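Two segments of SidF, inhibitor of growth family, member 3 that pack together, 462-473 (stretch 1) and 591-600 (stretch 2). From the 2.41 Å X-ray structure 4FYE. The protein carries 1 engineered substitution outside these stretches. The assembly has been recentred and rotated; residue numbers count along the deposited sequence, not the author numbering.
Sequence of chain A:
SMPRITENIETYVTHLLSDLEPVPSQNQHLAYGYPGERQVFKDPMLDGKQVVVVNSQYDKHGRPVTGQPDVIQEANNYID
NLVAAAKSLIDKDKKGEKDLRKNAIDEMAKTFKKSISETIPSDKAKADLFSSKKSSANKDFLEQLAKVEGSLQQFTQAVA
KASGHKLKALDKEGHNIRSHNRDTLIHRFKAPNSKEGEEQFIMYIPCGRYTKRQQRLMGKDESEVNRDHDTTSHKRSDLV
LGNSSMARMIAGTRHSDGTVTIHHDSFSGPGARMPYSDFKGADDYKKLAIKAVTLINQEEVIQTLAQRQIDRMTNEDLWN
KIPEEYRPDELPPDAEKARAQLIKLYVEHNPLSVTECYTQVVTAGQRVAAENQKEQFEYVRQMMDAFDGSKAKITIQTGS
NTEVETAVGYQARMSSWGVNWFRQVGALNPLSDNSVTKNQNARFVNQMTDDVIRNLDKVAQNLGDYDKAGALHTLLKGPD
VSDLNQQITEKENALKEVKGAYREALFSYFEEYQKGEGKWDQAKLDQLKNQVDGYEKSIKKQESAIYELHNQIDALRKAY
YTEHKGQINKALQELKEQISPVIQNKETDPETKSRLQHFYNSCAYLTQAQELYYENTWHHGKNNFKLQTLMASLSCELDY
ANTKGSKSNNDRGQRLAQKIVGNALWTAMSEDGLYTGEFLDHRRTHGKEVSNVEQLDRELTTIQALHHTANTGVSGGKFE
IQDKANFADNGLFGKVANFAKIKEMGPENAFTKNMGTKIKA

Stretch 1 462-473: NLGDYDKAGALH
Stretch 2, residues 591-600: ETKSRLQHFY

Stretch 2 is helical throughout, phi/psi near -60/-45, and stretch 1 is an irregular segment leading into a helix; they meet mainly through side chains, burying 418 Å² in total with no hydrogen bond between them. Register is set by CA of Asn462 lying 7.8 Å from CA of Arg595, CA of Leu463 8.2 Å from CA of Leu596, and CA of Ala469 8.3 Å from CA of Tyr600, so both chains advance in the same sense. Asn462 (-76/1, chi1 m) lies at the exposed margin, where a polar residue is at home, its CB 4.0 Å from CD of Arg595; the arginine (chi1 m, chi2 t, chi3 t) lies along Asn462, and its NH1 makes a weak 2.7 Å hydrogen bond to O of Glu591, one turn back. Leu463 (-131/65, chi1 m, chi2 t) points toward the helix and is buried: its CD2 packs 3.4 Å from CD1 of Leu596 and 4.2 Å from CB of Arg595, and its CD1 lies 4.1 Å from CG of Phe599, so the forked side chain reaches three helix residues. Gly464 and Asp465 (phi/psi -75/-34 and -80/6) are out of contact. Tyr466 (-128/97, chi1 m, chi2 93°) returns toward it, its OH 4.3 Å from CD2 of Leu596 and 4.4 Å from CG2 of Thr592. Leu596 (chi1 m, chi2 p) leaves its backbone sideways, but its end comes nearer, meeting both Leu463 and Tyr466. Asp467 and Lys468 stay out of reach. Ala469 (-81/-48) is buried, its CB 3.9 Å from CE1 of Phe599 and its O 3.8 Å from CZ of Phe599; its methyl adds an apolar contact to the ring. Leu472 (chi1 -146°, chi2 t), buried and apolar like Leu463 and Leu596, places CD1 4.3 Å from CE1 of Phe599. That buried phenylalanine (chi1 t, chi2 -83°) loses 99 Å² to stretch 1, the largest share of any residue.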

# COMPACT_ATOMS: atom_id res chain seq x y z
N ASN A 462 -15.84 -4.52 -29.09
CA ASN A 462 -17.06 -3.78 -28.69
C ASN A 462 -17.19 -2.34 -29.17
O ASN A 462 -18.19 -1.67 -28.87
CB ASN A 462 -17.29 -3.89 -27.19
CG ASN A 462 -17.64 -5.30 -26.78
OD1 ASN A 462 -18.55 -5.95 -27.34
ND2 ASN A 462 -16.89 -5.81 -25.82
N LEU A 463 -16.21 -1.85 -29.93
CA LEU A 463 -16.19 -0.46 -30.37
C LEU A 463 -15.91 -0.40 -31.87
O LEU A 463 -14.87 0.12 -32.29
CB LEU A 463 -15.14 0.34 -29.59
CG LEU A 463 -14.99 0.04 -28.08
CD1 LEU A 463 -13.81 0.75 -27.43
CD2 LEU A 463 -16.27 0.33 -27.31
N GLY A 464 -16.85 -0.94 -32.66
CA GLY A 464 -16.77 -0.84 -34.10
C GLY A 464 -17.13 0.55 -34.59
O GLY A 464 -16.55 1.05 -35.57
N ASP A 465 -18.08 1.19 -33.90
CA ASP A 465 -18.65 2.50 -34.31
C ASP A 465 -17.73 3.65 -33.92
O ASP A 465 -18.08 4.82 -34.10
CB ASP A 465 -20.02 2.67 -33.64
CG ASP A 465 -20.53 1.37 -33.07
OD1 ASP A 465 -20.06 0.98 -31.96
OD2 ASP A 465 -21.35 0.74 -33.77
N TYR A 466 -16.55 3.28 -33.41
CA TYR A 466 -15.54 4.20 -32.95
C TYR A 466 -14.21 3.83 -33.63
O TYR A 466 -13.49 2.91 -33.22
CB TYR A 466 -15.47 4.10 -31.44
CG TYR A 466 -16.85 4.15 -30.78
CD1 TYR A 466 -17.58 2.97 -30.50
CD2 TYR A 466 -17.44 5.38 -30.48
CE1 TYR A 466 -18.80 3.03 -29.89
CE2 TYR A 466 -18.69 5.45 -29.88
CZ TYR A 466 -19.34 4.28 -29.59
OH TYR A 466 -20.47 4.37 -28.94
N ASP A 467 -13.93 4.52 -34.72
CA ASP A 467 -12.82 4.16 -35.58
C ASP A 467 -11.53 4.80 -35.11
O ASP A 467 -10.45 4.43 -35.57
CB ASP A 467 -13.10 4.58 -37.01
CG ASP A 467 -14.00 5.79 -37.09
OD1 ASP A 467 -15.20 5.62 -36.78
OD2 ASP A 467 -13.52 6.91 -37.43
N LYS A 468 -11.63 5.76 -34.18
CA LYS A 468 -10.43 6.44 -33.68
C LYS A 468 -9.74 5.57 -32.65
O LYS A 468 -8.61 5.83 -32.26
CB LYS A 468 -10.73 7.83 -33.10
CG LYS A 468 -11.12 8.91 -34.12
CD LYS A 468 -10.10 9.12 -35.24
CE LYS A 468 -10.78 9.60 -36.51
NZ LYS A 468 -9.99 9.29 -37.74
N ALA A 469 -10.45 4.53 -32.22
CA ALA A 469 -9.94 3.56 -31.27
C ALA A 469 -9.08 2.56 -32.01
O ALA A 469 -7.95 2.27 -31.60
CB ALA A 469 -11.08 2.86 -30.52
N GLY A 470 -9.61 2.04 -33.11
CA GLY A 470 -8.83 1.17 -33.98
C GLY A 470 -7.51 1.85 -34.31
O GLY A 470 -6.43 1.27 -34.13
N ALA A 471 -7.60 3.10 -34.75
CA ALA A 471 -6.43 3.85 -35.17
C ALA A 471 -5.42 4.06 -34.02
O ALA A 471 -4.23 4.20 -34.27
CB ALA A 471 -6.86 5.18 -35.76
N LEU A 472 -5.88 4.03 -32.78
CA LEU A 472 -4.95 4.20 -31.64
C LEU A 472 -4.28 2.86 -31.38
O LEU A 472 -3.05 2.75 -31.21
CB LEU A 472 -5.71 4.64 -30.38
CG LEU A 472 -5.04 5.58 -29.38
CD1 LEU A 472 -5.70 5.38 -28.03
CD2 LEU A 472 -3.51 5.48 -29.26
N HIS A 473 -5.13 1.84 -31.40
CA HIS A 473 -4.72 0.48 -31.15
C HIS A 473 -3.58 0.14 -32.08
O HIS A 473 -2.51 -0.25 -31.61
CB HIS A 473 -5.91 -0.43 -31.35
CG HIS A 473 -5.61 -1.88 -31.12
ND1 HIS A 473 -4.36 -2.36 -31.09
CD2 HIS A 473 -6.45 -2.97 -30.96
CE1 HIS A 473 -4.39 -3.68 -30.88
NE2 HIS A 473 -5.68 -4.06 -30.80
N GLU A 591 -22.74 0.26 -19.21
CA GLU A 591 -21.79 -0.72 -19.73
C GLU A 591 -20.97 -0.20 -20.87
O GLU A 591 -19.76 -0.29 -20.84
CB GLU A 591 -22.48 -2.02 -20.13
CG GLU A 591 -22.16 -3.21 -19.22
CD GLU A 591 -22.29 -2.88 -17.73
OE1 GLU A 591 -21.25 -2.83 -17.02
OE2 GLU A 591 -23.44 -2.67 -17.28
N THR A 592 -21.63 0.34 -21.88
CA THR A 592 -20.93 1.04 -22.96
C THR A 592 -20.00 2.16 -22.43
O THR A 592 -18.83 2.24 -22.79
CB THR A 592 -21.96 1.56 -23.99
OG1 THR A 592 -22.62 0.44 -24.59
CG2 THR A 592 -21.32 2.41 -25.08
N LYS A 593 -20.53 2.99 -21.55
CA LYS A 593 -19.76 4.08 -20.94
C LYS A 593 -18.50 3.58 -20.26
O LYS A 593 -17.48 4.25 -20.35
CB LYS A 593 -20.63 4.82 -19.93
CG LYS A 593 -20.42 6.32 -19.90
CD LYS A 593 -21.09 6.92 -18.66
CE LYS A 593 -22.60 6.72 -18.71
NZ LYS A 593 -23.16 6.41 -17.37
N SER A 594 -18.58 2.43 -19.60
CA SER A 594 -17.41 1.82 -18.96
C SER A 594 -16.43 1.34 -19.95
O SER A 594 -15.24 1.49 -19.75
CB SER A 594 -17.80 0.63 -18.16
OG SER A 594 -18.27 1.14 -16.96
N ARG A 595 -16.94 0.72 -21.00
CA ARG A 595 -16.10 0.21 -22.05
C ARG A 595 -15.24 1.37 -22.50
O ARG A 595 -14.04 1.23 -22.68
CB ARG A 595 -16.94 -0.31 -23.25
CG ARG A 595 -17.57 -1.69 -23.09
CD ARG A 595 -18.76 -1.83 -24.03
NE ARG A 595 -19.53 -3.07 -23.91
CZ ARG A 595 -20.07 -3.54 -22.78
NH1 ARG A 595 -19.88 -2.92 -21.61
NH2 ARG A 595 -20.79 -4.66 -22.80
N LEU A 596 -15.86 2.53 -22.68
CA LEU A 596 -15.18 3.63 -23.37
C LEU A 596 -14.12 4.31 -22.51
O LEU A 596 -13.14 4.85 -23.03
CB LEU A 596 -16.21 4.64 -23.87
CG LEU A 596 -16.89 4.27 -25.20
CD1 LEU A 596 -17.29 2.81 -25.26
CD2 LEU A 596 -18.09 5.16 -25.50
N GLN A 597 -14.33 4.26 -21.20
CA GLN A 597 -13.44 4.86 -20.22
C GLN A 597 -12.30 3.90 -19.95
O GLN A 597 -11.14 4.31 -19.94
CB GLN A 597 -14.19 5.15 -18.92
CG GLN A 597 -15.38 6.09 -19.11
CD GLN A 597 -16.27 6.15 -17.89
OE1 GLN A 597 -16.47 5.13 -17.21
NE2 GLN A 597 -16.81 7.34 -17.58
N HIS A 598 -12.64 2.63 -19.76
CA HIS A 598 -11.62 1.61 -19.63
C HIS A 598 -10.68 1.66 -20.79
O HIS A 598 -9.48 1.75 -20.58
CB HIS A 598 -12.20 0.20 -19.54
CG HIS A 598 -11.14 -0.90 -19.56
ND1 HIS A 598 -10.25 -1.07 -18.54
CD2 HIS A 598 -10.84 -1.87 -20.52
CE1 HIS A 598 -9.44 -2.11 -18.84
NE2 HIS A 598 -9.79 -2.59 -20.06
N PHE A 599 -11.20 1.63 -22.01
CA PHE A 599 -10.29 1.63 -23.18
C PHE A 599 -9.36 2.85 -23.21
O PHE A 599 -8.13 2.76 -23.35
CB PHE A 599 -11.06 1.53 -24.51
CG PHE A 599 -10.16 1.43 -25.72
CD1 PHE A 599 -9.62 2.58 -26.30
CD2 PHE A 599 -9.86 0.20 -26.29
CE1 PHE A 599 -8.81 2.50 -27.43
CE2 PHE A 599 -9.04 0.11 -27.42
CZ PHE A 599 -8.51 1.26 -27.98
N TYR A 600 -9.98 4.02 -23.12
CA TYR A 600 -9.24 5.24 -23.18
C TYR A 600 -8.26 5.45 -22.01
O TYR A 600 -7.17 6.01 -22.19
CB TYR A 600 -10.22 6.39 -23.16
CG TYR A 600 -9.52 7.67 -23.19
CD1 TYR A 600 -9.06 8.28 -22.01
CD2 TYR A 600 -9.21 8.27 -24.41
CE1 TYR A 600 -8.36 9.48 -22.06
CE2 TYR A 600 -8.51 9.45 -24.48
CZ TYR A 600 -8.10 10.06 -23.31
OH TYR A 600 -7.40 11.24 -23.41